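Local coordinates for protein LYND (Lyngbya aestuarii, PDB 4V1T) that probably catalyses the ATP-dependent cyclodehydration of cysteine residues in ribosomally made precursor peptides, forming thiazoline heterocycles, at residues B[559-564]-B[751-756]; B[599-604]-B[709-714]. All coordinates share one frame; numbering follows the deposited sequence.

Contact 1: residues B[559-564]-B[751-756]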
loop_
_atom_site.group_PDB
_atom_site.type_symbol
_atom_site.label_atom_id
_atom_site.label_comp_id
_atom_site.label_asym_id
_atom_site.label_seq_id
_atom_site.Cartn_x
_atom_site.Cartn_y
_atom_site.Cartn_z
ATOM N N TRP B 559 31.842 -26.347 -4.584
ATOM C CA TRP B 559 32.697 -25.220 -4.929
ATOM C C TRP B 559 34.179 -25.457 -4.645
ATOM O O TRP B 559 35.036 -25.181 -5.483
ATOM C CB TRP B 559 32.237 -23.974 -4.174
ATOM C CG TRP B 559 33.041 -22.764 -4.494
ATOM C CD1 TRP B 559 34.141 -22.311 -3.823
ATOM C CD2 TRP B 559 32.824 -21.852 -5.567
ATOM N NE1 TRP B 559 34.616 -21.168 -4.410
ATOM C CE2 TRP B 559 33.824 -20.865 -5.484
ATOM C CE3 TRP B 559 31.872 -21.765 -6.590
ATOM C CZ2 TRP B 559 33.906 -19.814 -6.388
ATOM C CZ3 TRP B 559 31.956 -20.722 -7.487
ATOM C CH2 TRP B 559 32.967 -19.759 -7.382
ATOM N N TYR B 560 34.487 -25.952 -3.454
ATOM C CA TYR B 560 35.872 -26.026 -3.011
ATOM C C TYR B 560 36.573 -27.292 -3.484
ATOM O O TYR B 560 37.798 -27.306 -3.619
ATOM C CB TYR B 560 35.942 -25.890 -1.488
ATOM C CG TYR B 560 35.568 -24.500 -1.051
ATOM C CD1 TYR B 560 36.453 -23.428 -1.214
ATOM C CD2 TYR B 560 34.304 -24.233 -0.531
ATOM C CE1 TYR B 560 36.090 -22.146 -0.844
ATOM C CE2 TYR B 560 33.940 -22.961 -0.157
ATOM C CZ TYR B 560 34.830 -21.921 -0.316
ATOM O OH TYR B 560 34.441 -20.657 0.056
ATOM N N ASN B 561 35.811 -28.347 -3.750
ATOM C CA ASN B 561 36.363 -29.515 -4.431
ATOM C C ASN B 561 36.314 -29.317 -5.946
ATOM O O ASN B 561 36.854 -30.119 -6.689
ATOM C CB ASN B 561 35.613 -30.786 -4.042
ATOM C CG ASN B 561 35.774 -31.134 -2.574
ATOM O OD1 ASN B 561 36.796 -31.685 -2.161
ATOM N ND2 ASN B 561 34.758 -30.827 -1.780
ATOM N N ARG B 562 35.666 -28.238 -6.386
ATOM C CA ARG B 562 35.506 -27.930 -7.802
ATOM C C ARG B 562 34.979 -29.140 -8.559
ATOM O O ARG B 562 35.557 -29.591 -9.546
ATOM C CB ARG B 562 36.821 -27.426 -8.398
ATOM C CG ARG B 562 37.202 -26.040 -7.893
ATOM C CD ARG B 562 38.499 -25.545 -8.506
ATOM N NE ARG B 562 39.674 -26.037 -7.791
ATOM C CZ ARG B 562 40.919 -25.631 -8.029
ATOM N NH1 ARG B 562 41.149 -24.722 -8.964
ATOM N NH2 ARG B 562 41.932 -26.120 -7.323
ATOM N N LEU B 563 33.864 -29.663 -8.073
ATOM C CA LEU B 563 33.271 -30.862 -8.629
ATOM C C LEU B 563 32.514 -30.566 -9.904
ATOM O O LEU B 563 31.941 -29.492 -10.052
ATOM C CB LEU B 563 32.331 -31.505 -7.606
ATOM C CG LEU B 563 32.980 -31.921 -6.282
ATOM C CD1 LEU B 563 31.928 -32.334 -5.268
ATOM C CD2 LEU B 563 33.975 -33.046 -6.503
ATOM N N ARG B 564 32.522 -31.523 -10.828
ATOM C CA ARG B 564 31.699 -31.446 -12.026
ATOM C C ARG B 564 30.338 -32.069 -11.729
ATOM O O ARG B 564 30.259 -33.239 -11.378
ATOM C CB ARG B 564 32.378 -32.158 -13.203
ATOM C CG ARG B 564 33.793 -31.681 -13.510
ATOM C CD ARG B 564 33.852 -30.229 -13.983
ATOM N NE ARG B 564 33.434 -30.085 -15.381
ATOM C CZ ARG B 564 32.213 -29.751 -15.793
ATOM N NH1 ARG B 564 31.242 -29.507 -14.925
ATOM N NH2 ARG B 564 31.954 -29.659 -17.094
ATOM N N ASP B 751 35.524 -35.353 3.163
ATOM C CA ASP B 751 35.067 -36.743 3.259
ATOM C C ASP B 751 33.822 -37.069 2.421
ATOM O O ASP B 751 33.750 -38.136 1.810
ATOM C CB ASP B 751 34.778 -37.095 4.721
ATOM C CG ASP B 751 36.011 -36.991 5.605
ATOM O OD1 ASP B 751 37.034 -36.439 5.152
ATOM O OD2 ASP B 751 35.953 -37.453 6.762
ATOM N N VAL B 752 32.837 -36.174 2.408
ATOM C CA VAL B 752 31.557 -36.496 1.770
ATOM C C VAL B 752 31.724 -36.887 0.294
ATOM O O VAL B 752 31.143 -37.884 -0.137
ATOM C CB VAL B 752 30.546 -35.331 1.890
ATOM C CG1 VAL B 752 29.262 -35.639 1.113
ATOM C CG2 VAL B 752 30.230 -35.074 3.355
ATOM N N PRO B 753 32.516 -36.115 -0.481
ATOM C CA PRO B 753 32.643 -36.435 -1.913
ATOM C C PRO B 753 33.163 -37.840 -2.220
ATOM O O PRO B 753 32.748 -38.410 -3.228
ATOM C CB PRO B 753 33.624 -35.374 -2.426
ATOM C CG PRO B 753 33.485 -34.244 -1.478
ATOM C CD PRO B 753 33.229 -34.869 -0.142
ATOM N N VAL B 754 34.039 -38.399 -1.380
ATOM C CA VAL B 754 34.520 -39.748 -1.633
ATOM C C VAL B 754 33.471 -40.773 -1.209
ATOM O O VAL B 754 33.317 -41.809 -1.841
ATOM C CB VAL B 754 35.870 -40.051 -0.928
ATOM C CG1 VAL B 754 36.804 -38.848 -1.028
ATOM C CG2 VAL B 754 35.673 -40.462 0.525
ATOM N N LYS B 755 32.758 -40.480 -0.130
ATOM C CA LYS B 755 31.691 -41.361 0.336
ATOM C C LYS B 755 30.608 -41.517 -0.731
ATOM O O LYS B 755 30.006 -42.578 -0.864
ATOM C CB LYS B 755 31.063 -40.817 1.621
ATOM C CG LYS B 755 31.687 -41.328 2.907
ATOM C CD LYS B 755 30.648 -41.403 4.017
ATOM C CE LYS B 755 31.237 -41.961 5.307
ATOM N NZ LYS B 755 30.179 -42.369 6.277
ATOM N N LEU B 756 30.372 -40.454 -1.494
ATOM C CA LEU B 756 29.350 -40.466 -2.536
ATOM C C LEU B 756 29.899 -40.936 -3.884
ATOM O O LEU B 756 29.150 -41.109 -4.846
ATOM C CB LEU B 756 28.732 -39.072 -2.678
ATOM C CG LEU B 756 28.024 -38.547 -1.430
ATOM C CD1 LEU B 756 27.535 -37.121 -1.653
ATOM C CD2 LEU B 756 26.870 -39.450 -1.025
#
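Asn561, on the last turn of helix 538-561, faces Pro753 of helix 748-755, with 8.3 Å between Asn561 CA and Pro753 CA, the closest pair of CA atoms of the two segments. The first helix finishes here in a Schellman motif: Arg562 takes a positive phi of 50°, its N bonds weakly to Trp559 O, and Leu563 N reaches back to the carbonyl five residues before it. The chain then runs on as a loop, and that turn presents both Asn561 and Leu563 to the proline.

Having no N-H, Pro753 cannot close the usual helical bond to Leu749 O four residues earlier, and the helix is kinked at this point. Asn561 ND2 takes over that carbonyl and also donates to Leu557 O in its own helix, so a single buried amide nitrogen ties two helices together and is held from both. With chi1 at -65°, Asn561 CG lies anti to the carbonyl carbon, and the amide points across the gap. Pro753 CG lies above the amide plane at its nitrogen end, 3.7 Å from Asn561 ND2 and 4.0 Å from Asn561 CG; the two side chains cross at about a right angle. No hydrogen bond runs directly between the two segments.

Around this point, Tyr560 OH bonds to Phe740 O and Trp559 NE1 to Thr771 O, so the C-terminal part of the chain is fastened to the same helix end. The share of Leu563 in the contact is looser: the methyl Leu563 CD1 comes up beside the proline ring, 4.5 Å from Pro753 CB.

Contact 2: residues B[599-604]-B[709-714]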
loop_
_atom_site.group_PDB
_atom_site.type_symbol
_atom_site.label_atom_id
_atom_site.label_comp_id
_atom_site.label_asym_id
_atom_site.label_seq_id
_atom_site.Cartn_x
_atom_site.Cartn_y
_atom_site.Cartn_z
ATOM N N ALA B 599 23.683 -33.854 -1.784
ATOM C CA ALA B 599 24.783 -34.630 -1.225
ATOM C C ALA B 599 24.264 -35.749 -0.314
ATOM O O ALA B 599 23.179 -36.269 -0.537
ATOM C CB ALA B 599 25.758 -33.707 -0.484
ATOM N N ASP B 600 25.041 -36.118 0.708
ATOM C CA ASP B 600 24.788 -37.340 1.479
ATOM C C ASP B 600 23.478 -37.349 2.284
ATOM O O ASP B 600 23.017 -38.412 2.698
ATOM C CB ASP B 600 25.963 -37.620 2.421
ATOM C CG ASP B 600 26.216 -36.485 3.398
ATOM O OD1 ASP B 600 26.045 -35.308 3.006
ATOM O OD2 ASP B 600 26.583 -36.769 4.554
ATOM N N LEU B 601 22.869 -36.187 2.488
ATOM C CA LEU B 601 21.609 -36.122 3.230
ATOM C C LEU B 601 20.417 -36.411 2.322
ATOM O O LEU B 601 19.327 -36.737 2.798
ATOM C CB LEU B 601 21.442 -34.761 3.904
ATOM C CG LEU B 601 22.548 -34.318 4.868
ATOM C CD1 LEU B 601 22.119 -33.081 5.643
ATOM C CD2 LEU B 601 22.939 -35.432 5.828
ATOM N N GLY B 602 20.629 -36.287 1.015
ATOM C CA GLY B 602 19.607 -36.621 0.035
ATOM C C GLY B 602 18.513 -35.577 -0.097
ATOM O O GLY B 602 17.529 -35.791 -0.808
ATOM N N ILE B 603 18.673 -34.455 0.595
ATOM C CA ILE B 603 17.731 -33.348 0.496
ATOM C C ILE B 603 18.103 -32.519 -0.724
ATOM O O ILE B 603 19.218 -32.027 -0.808
ATOM C CB ILE B 603 17.759 -32.459 1.753
ATOM C CG1 ILE B 603 17.384 -33.290 2.993
ATOM C CG2 ILE B 603 16.811 -31.278 1.582
ATOM C CD1 ILE B 603 17.527 -32.547 4.309
ATOM N N PRO B 604 17.169 -32.355 -1.674
ATOM C CA PRO B 604 17.577 -31.695 -2.912
ATOM C C PRO B 604 18.114 -30.282 -2.708
ATOM O O PRO B 604 17.511 -29.462 -2.021
ATOM C CB PRO B 604 16.302 -31.683 -3.760
ATOM C CG PRO B 604 15.198 -32.122 -2.881
ATOM C CD PRO B 604 15.773 -32.820 -1.705
ATOM N N GLN B 709 20.905 -36.763 12.069
ATOM C CA GLN B 709 21.345 -37.747 13.058
ATOM C C GLN B 709 21.876 -39.024 12.407
ATOM O O GLN B 709 22.828 -39.628 12.904
ATOM C CB GLN B 709 20.195 -38.100 13.997
ATOM C CG GLN B 709 20.577 -39.031 15.137
ATOM C CD GLN B 709 19.438 -39.936 15.546
ATOM O OE1 GLN B 709 19.367 -41.085 15.116
ATOM N NE2 GLN B 709 18.538 -39.422 16.377
ATOM N N GLN B 710 21.252 -39.440 11.309
ATOM C CA GLN B 710 21.710 -40.618 10.568
ATOM C C GLN B 710 23.115 -40.406 10.020
ATOM O O GLN B 710 23.899 -41.349 9.912
ATOM C CB GLN B 710 20.756 -40.945 9.416
ATOM C CG GLN B 710 19.459 -41.606 9.851
ATOM C CD GLN B 710 19.663 -43.006 10.406
ATOM O OE1 GLN B 710 20.517 -43.760 9.938
ATOM N NE2 GLN B 710 18.874 -43.358 11.411
ATOM N N ALA B 711 23.421 -39.159 9.675
ATOM C CA ALA B 711 24.742 -38.798 9.179
ATOM C C ALA B 711 25.703 -38.517 10.329
ATOM O O ALA B 711 26.838 -38.100 10.099
ATOM C CB ALA B 711 24.648 -37.587 8.259
ATOM N N GLY B 712 25.240 -38.735 11.560
ATOM C CA GLY B 712 26.053 -38.501 12.748
ATOM C C GLY B 712 26.153 -37.031 13.096
ATOM O O GLY B 712 27.207 -36.574 13.527
ATOM N N LEU B 713 25.050 -36.297 12.910
ATOM C CA LEU B 713 25.025 -34.849 13.111
ATOM C C LEU B 713 23.917 -34.421 14.075
ATOM O O LEU B 713 22.771 -34.861 13.963
ATOM C CB LEU B 713 24.834 -34.138 11.771
ATOM C CG LEU B 713 25.930 -34.381 10.725
ATOM C CD1 LEU B 713 25.541 -33.782 9.380
ATOM C CD2 LEU B 713 27.256 -33.807 11.186
ATOM N N GLU B 714 24.276 -33.555 15.019
ATOM C CA GLU B 714 23.324 -33.000 15.982
ATOM C C GLU B 714 22.792 -31.651 15.490
ATOM O O GLU B 714 23.534 -30.857 14.927
ATOM C CB GLU B 714 23.996 -32.847 17.348
ATOM C CG GLU B 714 23.093 -32.307 18.444
ATOM C CD GLU B 714 23.783 -32.288 19.794
ATOM O OE1 GLU B 714 25.025 -32.154 19.828
ATOM O OE2 GLU B 714 23.081 -32.404 20.820
#
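A type I beta turn, Ala599 to Gly602, carries Leu601 and Asp600 up against Ala711, which lies just past the end of helix 697-710. The turn belongs to the loop between strands 590-596 and 605-612 and is closed by Gly602 N to Ala599 O at 3.0 Å. The nearest CA atoms are Leu601 CA and Ala711 CA, 7.2 Å apart.

The touch itself is small and apolar: the methyl Leu601 CD2 meets the methyl Ala711 CB at 3.7 Å. Leu601 does not start out aimed at the helix end. Its first torsion, -57°, sets CG beside the backbone N and anti to the carbonyl carbon, and from there the branch swings CD2 round to the alanine. The rest of this buried leucine packs on Ile707 and on Val550 of helix 538-561, while its carbonyl oxygen accepts a bond from Arg692 NH2.

Ala711 is put in place by a Schellman motif, in which Gly712 has a positive phi of 77° and two bonds run back into the last helical turn, one of them Gly712 N to Gln709 O at 2.9 Å. A beta turn thus meets a helix C-cap, both within the YcaO family region.

Asp600 stands at the margin. Its chi1 of 59° sets CG close to both the backbone N and the carbonyl carbon, and OD2 passes Ala711 CB at 4.3 Å, without bonding to it. The real partner of this carboxylate is Arg748, whose NH2 forms a salt bridge with OD1. Past the glycine, Leu713 turns back toward the loop and packs on Arg748, Val734 and Met737; its CD1 stays 4.7 Å from Leu601 CD2.

The centres of contacts 1 and 2 lie 15 Å apart, and along the sequence both segments of contact 2 fall between those of contact 1. They meet where the end of helix 748-755 and the residue after it lean on the 599-604 turn: Leu756 CD1 packs 3.6 Å from Asp600 N, and Val752 CG1 lies 3.7 Å from Asp600 OD1. Segment 751-756 thus offers Pro753 to one contact and Val752 and Leu756 to the other. Helix 538-561 joins them from its own side, since Leu557 is touched by Ala599. Segments 559-564 and 599-604 fall within the span, 344 to 640, that supplies the ADP pocket, which does not make them pocket residues.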